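Local coordinates for alpha-galactosidase 1 (Saccharomyces cerevisiae, PDB 3LRK), which removes terminal alpha-linked galactose by hydrolysis from the non-reducing ends of oligosaccharides, galactomannans and galactolipids, at residues A[258-263]-A[287-292]; A[392-397]-A[441-446]. The protein carries 1 engineered substitution. All coordinates share one frame; numbering follows the deposited sequence.

Interaction 1 of 2, residues A[258-263]-A[287-292]; sequences WNDLDN and KSPLII
Segments 258-263 and 287-292 run roughly the same way, 35° apart. The CA atoms of Asp-260 and Ser-288 are 4.9 Å apart, those of Asn-263 and Ile-291 5.0 Å. The segments hold strands 258-260 and 290-292, the seventh and eighth of the TIM barrel, staggered so that each strand meets the loop bordering the other. Lys-287, with positive phi, ends helix 273-285 in a Schellman motif.

Ser-288 carries the direct polar link. Its OG is anti to the backbone N (chi1 175°) and accepts from Leu-261 N at 3.1 Å, nearly straight at 166°. The same OG donates to its neighbour Pro-289 O at 3.0 Å, on a carbonyl lone pair. Pro-289 crosses Asp-260 at about a right angle, with Pro-289 CG 3.7 Å from Asp-260 CG. Asp-260 OD1 also accepts from Asp-262 N in an Asx turn. Trp-258 and Lys-287 lie side by side, with Trp-258 CZ3 3.6 Å from Lys-287 CB. The lysine NZ goes on to Ile-315 O, and Trp-258 NE1 to Gly-27 O. Asn-263 OD1 touches Ile-291 CG2 at 3.7 Å. One water joins Asp-262 O, Pro-289 O and Ile-291 N.

Donating once and accepting once, the Ser-288 hydroxyl is fixed in rotation. Between these segments the polar link runs through a side chain and water, with packing beside it, not through a ladder of direct main-chain bonds.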
loop_
_atom_site.group_PDB
_atom_site.type_symbol
_atom_site.label_atom_id
_atom_site.label_comp_id
_atom_site.label_asym_id
_atom_site.label_seq_id
_atom_site.Cartn_x
_atom_site.Cartn_y
_atom_site.Cartn_z
ATOM N N TRP A 258 -17.192 -10.999 -16.290
ATOM C CA TRP A 258 -17.996 -10.248 -15.332
ATOM C C TRP A 258 -17.372 -10.211 -13.946
ATOM O O TRP A 258 -16.705 -11.149 -13.550
ATOM C CB TRP A 258 -19.389 -10.881 -15.220
ATOM C CG TRP A 258 -20.042 -11.059 -16.559
ATOM C CD1 TRP A 258 -20.155 -12.215 -17.274
ATOM C CD2 TRP A 258 -20.626 -10.030 -17.356
ATOM N NE1 TRP A 258 -20.789 -11.970 -18.475
ATOM C CE2 TRP A 258 -21.098 -10.635 -18.545
ATOM C CE3 TRP A 258 -20.811 -8.654 -17.178
ATOM C CZ2 TRP A 258 -21.746 -9.905 -19.555
ATOM C CZ3 TRP A 258 -21.461 -7.932 -18.182
ATOM C CH2 TRP A 258 -21.917 -8.563 -19.353
ATOM N N ASN A 259 -17.616 -9.123 -13.221
ATOM C CA ASN A 259 -17.381 -9.071 -11.784
ATOM C C ASN A 259 -18.417 -9.969 -11.102
ATOM O O ASN A 259 -19.585 -9.993 -11.499
ATOM C CB ASN A 259 -17.513 -7.641 -11.265
ATOM C CG ASN A 259 -16.437 -6.707 -11.819
ATOM O OD1 ASN A 259 -15.255 -7.036 -11.824
ATOM N ND2 ASN A 259 -16.852 -5.528 -12.266
ATOM N N ASP A 260 -17.979 -10.700 -10.082
ATOM C CA ASP A 260 -18.829 -11.667 -9.368
ATOM C C ASP A 260 -18.896 -11.243 -7.902
ATOM O O ASP A 260 -17.890 -11.283 -7.183
ATOM C CB ASP A 260 -18.227 -13.068 -9.543
ATOM C CG ASP A 260 -19.028 -14.184 -8.858
ATOM O OD1 ASP A 260 -20.036 -13.928 -8.164
ATOM O OD2 ASP A 260 -18.609 -15.345 -9.015
ATOM N N LEU A 261 -20.081 -10.814 -7.471
ATOM C CA LEU A 261 -20.300 -10.343 -6.101
ATOM C C LEU A 261 -20.731 -11.463 -5.113
ATOM O O LEU A 261 -21.238 -11.175 -4.019
ATOM C CB LEU A 261 -21.307 -9.180 -6.076
ATOM C CG LEU A 261 -21.340 -7.963 -7.026
ATOM C CD1 LEU A 261 -21.788 -6.679 -6.280
ATOM C CD2 LEU A 261 -20.104 -7.718 -7.920
ATOM N N ASP A 262 -20.513 -12.720 -5.517
ATOM C CA ASP A 262 -20.774 -13.940 -4.723
ATOM C C ASP A 262 -22.252 -14.351 -4.801
ATOM O O ASP A 262 -23.076 -13.589 -5.288
ATOM C CB ASP A 262 -20.281 -13.803 -3.265
ATOM C CG ASP A 262 -20.021 -15.132 -2.595
ATOM O OD1 ASP A 262 -20.143 -16.187 -3.243
ATOM O OD2 ASP A 262 -19.673 -15.124 -1.398
ATOM N N ASN A 263 -22.569 -15.567 -4.359
ATOM C CA ASN A 263 -23.935 -16.085 -4.446
ATOM C C ASN A 263 -24.930 -15.214 -3.673
ATOM O O ASN A 263 -24.592 -14.635 -2.634
ATOM C CB ASN A 263 -24.011 -17.517 -3.928
ATOM C CG ASN A 263 -23.039 -18.464 -4.619
ATOM O OD1 ASN A 263 -22.305 -18.097 -5.552
ATOM N ND2 ASN A 263 -23.038 -19.698 -4.164
ATOM N N LYS A 287 -24.455 -6.389 -13.136
ATOM C CA LYS A 287 -24.155 -7.555 -13.977
ATOM C C LYS A 287 -23.256 -8.583 -13.258
ATOM O O LYS A 287 -22.333 -9.164 -13.842
ATOM C CB LYS A 287 -23.572 -7.122 -15.328
ATOM C CG LYS A 287 -24.593 -6.931 -16.456
ATOM C CD LYS A 287 -25.572 -5.770 -16.243
ATOM C CE LYS A 287 -26.128 -5.324 -17.604
ATOM N NZ LYS A 287 -27.314 -4.445 -17.463
ATOM N N SER A 288 -23.539 -8.796 -11.978
ATOM C CA SER A 288 -22.986 -9.929 -11.263
ATOM C C SER A 288 -23.689 -11.194 -11.763
ATOM O O SER A 288 -24.853 -11.126 -12.189
ATOM C CB SER A 288 -23.209 -9.782 -9.752
ATOM O OG SER A 288 -22.773 -10.944 -9.051
ATOM N N PRO A 289 -22.979 -12.345 -11.746
ATOM C CA PRO A 289 -23.675 -13.628 -11.791
ATOM C C PRO A 289 -24.839 -13.647 -10.797
ATOM O O PRO A 289 -24.779 -13.004 -9.738
ATOM C CB PRO A 289 -22.598 -14.623 -11.361
ATOM C CG PRO A 289 -21.316 -13.999 -11.810
ATOM C CD PRO A 289 -21.514 -12.515 -11.699
ATOM N N LEU A 290 -25.907 -14.357 -11.154
ATOM C CA LEU A 290 -27.044 -14.506 -10.257
ATOM C C LEU A 290 -27.168 -15.982 -9.941
ATOM O O LEU A 290 -27.800 -16.731 -10.670
ATOM C CB LEU A 290 -28.337 -13.957 -10.884
ATOM C CG LEU A 290 -28.406 -12.492 -11.329
ATOM C CD1 LEU A 290 -29.777 -12.216 -11.978
ATOM C CD2 LEU A 290 -28.116 -11.495 -10.195
ATOM N N ILE A 291 -26.511 -16.380 -8.858
ATOM C CA ILE A 291 -26.459 -17.760 -8.433
ATOM C C ILE A 291 -27.237 -17.853 -7.114
ATOM O O ILE A 291 -26.905 -17.193 -6.120
ATOM C CB ILE A 291 -24.986 -18.282 -8.340
ATOM C CG1 ILE A 291 -24.375 -18.386 -9.747
ATOM C CG2 ILE A 291 -24.917 -19.646 -7.628
ATOM C CD1 ILE A 291 -22.849 -18.418 -9.781
ATOM N N ILE A 292 -28.308 -18.643 -7.145
ATOM C CA ILE A 292 -29.157 -18.865 -5.985
ATOM C C ILE A 292 -28.334 -19.510 -4.875
ATOM O O ILE A 292 -27.712 -20.547 -5.087
ATOM C CB ILE A 292 -30.375 -19.781 -6.336
ATOM C CG1 ILE A 292 -31.233 -19.143 -7.441
ATOM C CG2 ILE A 292 -31.208 -20.082 -5.084
ATOM C CD1 ILE A 292 -32.264 -20.080 -8.053
HETATM O O HOH W 1 -20.055 -7.474 -13.867
HETATM O O HOH W 2 -24.588 -14.556 -7.571
#

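Interaction 2 of 2, residues A[392-397]-A[441-446]; sequences DIYDLW and GQKIGS
Lys-443 reaches along the strand pair with its side chain extended, CG anti to the backbone N (chi1 -175°). Lys-443 CB sits over one face of the Tyr-394 ring, offset toward the rim, 3.9 Å from the ring centroid in a CH-pi contact. Lys-443 CG passes Ile-393 O at 3.7 Å. CD comes next to the Asp-392 carboxylate, and Lys-443 CE lies 3.6 Å from Asp-392 CG. At the tip, Lys-443 NZ is 3.4 Å from Asp-392 OD2. This is a salt bridge with a weak hydrogen bond. The other carboxylate oxygen, Asp-392 OD1, makes a weak hydrogen bond with Ser-470 OG.

The two strands are antiparallel neighbours in the C-terminal beta sandwich domain, and strand 442-447 is outermost in its sheet within this chain. Asp-392 faces Ser-446 and Tyr-394 faces Lys-443, both as non-hydrogen-bonded pairs. Ile-393 alone therefore stands against two residues, Ile-444 and Gly-445, which makes a beta bulge. Ile-444 N donates to Ile-393 O at 2.9 Å, nearly along the C=O axis. Ile-393 N donates to Gly-445 O, from above the carbonyl plane. Further on, Asp-395 N bonds to Gln-442 O at 2.8 Å.

Tyr-394 has CG anti to its carbonyl carbon (chi1 -73°), which sets the ring beside strand 442-447, with Gly-441 O at the ring edge. An alanine at Tyr-394 would remove the ring under Lys-443 CB and would probably leave the lysine chain less firmly directed toward Asp-392. On the other face of the sheet Ile-393 CG2 packs on Ile-444 CG1 at 3.8 Å. Asp-395 CB meets Ile-444 CG2, while Asp-395 OD1 accepts from Trp-397 N in an Asx turn. A CB on Gly-441 would clash with Asp-395 O.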
loop_
_atom_site.group_PDB
_atom_site.type_symbol
_atom_site.label_atom_id
_atom_site.label_comp_id
_atom_site.label_asym_id
_atom_site.label_seq_id
_atom_site.Cartn_x
_atom_site.Cartn_y
_atom_site.Cartn_z
ATOM N N ASP A 392 -40.550 8.041 -19.503
ATOM C CA ASP A 392 -41.522 7.285 -18.723
ATOM C C ASP A 392 -40.807 6.444 -17.673
ATOM O O ASP A 392 -39.825 5.765 -17.979
ATOM C CB ASP A 392 -42.363 6.388 -19.631
ATOM C CG ASP A 392 -43.385 7.176 -20.451
ATOM O OD1 ASP A 392 -43.686 8.330 -20.083
ATOM O OD2 ASP A 392 -43.882 6.630 -21.462
ATOM N N ILE A 393 -41.301 6.516 -16.441
ATOM C CA ILE A 393 -40.740 5.765 -15.325
ATOM C C ILE A 393 -41.501 4.454 -15.174
ATOM O O ILE A 393 -42.731 4.453 -15.072
ATOM C CB ILE A 393 -40.822 6.558 -13.998
ATOM C CG1 ILE A 393 -40.204 7.954 -14.156
ATOM C CG2 ILE A 393 -40.151 5.783 -12.847
ATOM C CD1 ILE A 393 -40.524 8.907 -13.021
ATOM N N TYR A 394 -40.766 3.345 -15.175
ATOM C CA TYR A 394 -41.341 2.041 -14.893
ATOM C C TYR A 394 -40.784 1.492 -13.579
ATOM O O TYR A 394 -39.569 1.503 -13.365
ATOM C CB TYR A 394 -41.044 1.067 -16.029
ATOM C CG TYR A 394 -41.833 1.308 -17.294
ATOM C CD1 TYR A 394 -41.512 2.359 -18.153
ATOM C CD2 TYR A 394 -42.894 0.473 -17.641
ATOM C CE1 TYR A 394 -42.236 2.579 -19.324
ATOM C CE2 TYR A 394 -43.622 0.684 -18.813
ATOM C CZ TYR A 394 -43.286 1.734 -19.645
ATOM O OH TYR A 394 -44.001 1.952 -20.798
ATOM N N ASP A 395 -41.680 1.016 -12.716
ATOM C CA ASP A 395 -41.308 0.361 -11.458
ATOM C C ASP A 395 -41.016 -1.102 -11.761
ATOM O O ASP A 395 -41.928 -1.875 -12.072
ATOM C CB ASP A 395 -42.442 0.494 -10.424
ATOM C CG ASP A 395 -42.099 -0.125 -9.056
ATOM O OD1 ASP A 395 -41.075 -0.837 -8.926
ATOM O OD2 ASP A 395 -42.874 0.107 -8.097
ATOM N N LEU A 396 -39.739 -1.478 -11.658
ATOM C CA LEU A 396 -39.312 -2.847 -11.964
ATOM C C LEU A 396 -39.791 -3.877 -10.933
ATOM O O LEU A 396 -39.720 -5.083 -11.184
ATOM C CB LEU A 396 -37.784 -2.915 -12.145
ATOM C CG LEU A 396 -37.198 -2.192 -13.369
ATOM C CD1 LEU A 396 -35.683 -1.998 -13.251
ATOM C CD2 LEU A 396 -37.532 -2.902 -14.674
ATOM N N TRP A 397 -40.278 -3.407 -9.782
ATOM C CA TRP A 397 -40.806 -4.317 -8.755
ATOM C C TRP A 397 -42.331 -4.502 -8.785
ATOM O O TRP A 397 -42.880 -5.336 -8.063
ATOM C CB TRP A 397 -40.272 -3.966 -7.359
ATOM C CG TRP A 397 -38.874 -4.500 -7.197
ATOM C CD1 TRP A 397 -37.709 -3.782 -7.218
ATOM C CD2 TRP A 397 -38.497 -5.877 -7.056
ATOM N NE1 TRP A 397 -36.631 -4.629 -7.079
ATOM C CE2 TRP A 397 -37.087 -5.919 -6.978
ATOM C CE3 TRP A 397 -39.216 -7.081 -6.984
ATOM C CZ2 TRP A 397 -36.380 -7.116 -6.828
ATOM C CZ3 TRP A 397 -38.510 -8.274 -6.828
ATOM C CH2 TRP A 397 -37.106 -8.280 -6.757
ATOM N N GLY A 441 -42.092 -4.097 -15.937
ATOM C CA GLY A 441 -42.822 -3.652 -14.760
ATOM C C GLY A 441 -43.970 -2.749 -15.175
ATOM O O GLY A 441 -44.511 -2.884 -16.274
ATOM N N GLN A 442 -44.323 -1.810 -14.304
ATOM C CA GLN A 442 -45.469 -0.937 -14.527
ATOM C C GLN A 442 -45.050 0.528 -14.624
ATOM O O GLN A 442 -44.301 1.025 -13.781
ATOM C CB GLN A 442 -46.483 -1.114 -13.395
ATOM C CG GLN A 442 -47.813 -0.403 -13.591
ATOM C CD GLN A 442 -48.924 -1.323 -14.089
ATOM O OE1 GLN A 442 -48.675 -2.405 -14.641
ATOM N NE2 GLN A 442 -50.164 -0.888 -13.893
ATOM N N LYS A 443 -45.549 1.210 -15.653
ATOM C CA LYS A 443 -45.386 2.654 -15.785
ATOM C C LYS A 443 -46.126 3.354 -14.645
ATOM O O LYS A 443 -47.307 3.096 -14.409
ATOM C CB LYS A 443 -45.892 3.138 -17.148
ATOM C CG LYS A 443 -45.648 4.625 -17.403
ATOM C CD LYS A 443 -46.175 5.051 -18.752
ATOM C CE LYS A 443 -46.523 6.525 -18.760
ATOM N NZ LYS A 443 -46.975 6.947 -20.113
ATOM N N ILE A 444 -45.416 4.229 -13.938
ATOM C CA ILE A 444 -45.941 4.894 -12.744
ATOM C C ILE A 444 -45.932 6.413 -12.890
ATOM O O ILE A 444 -46.380 7.135 -12.000
ATOM C CB ILE A 444 -45.146 4.502 -11.463
ATOM C CG1 ILE A 444 -43.653 4.858 -11.605
ATOM C CG2 ILE A 444 -45.361 3.023 -11.124
ATOM C CD1 ILE A 444 -42.927 5.017 -10.292
ATOM N N GLY A 445 -45.410 6.889 -14.013
ATOM C CA GLY A 445 -45.282 8.318 -14.251
ATOM C C GLY A 445 -44.256 8.639 -15.314
ATOM O O GLY A 445 -43.885 7.787 -16.131
ATOM N N SER A 446 -43.799 9.884 -15.303
ATOM C CA SER A 446 -42.849 10.355 -16.291
ATOM C C SER A 446 -41.980 11.446 -15.690
ATOM O O SER A 446 -42.394 12.127 -14.750
ATOM C CB SER A 446 -43.582 10.873 -17.529
ATOM O OG SER A 446 -44.283 12.063 -17.226
#

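In the fold
Interaction 1 lies in the catalytic barrel and interaction 2 in the C-terminal sandwich. Their centres are 26 Å apart and their nearest atoms about 10 Å, so they do not touch. Interaction 1 borders the substrate site. Side chain to side chain, Asp-260 is about 4 Å from Arg-205 and Asn-263 about 5 Å from Lys-147, both substrate-binding residues. Asp-262 touches Asp-209, the proton donor. A glycerol, probably from the crystallisation liquor, lies about 3 Å from the Asn-263 side chain. Interaction 2 is away from the annotated sites. Ile-315 relates the two contacts indirectly: its O accepts from Lys-287 NZ, and the Leu-396 side chain packs on the same residue.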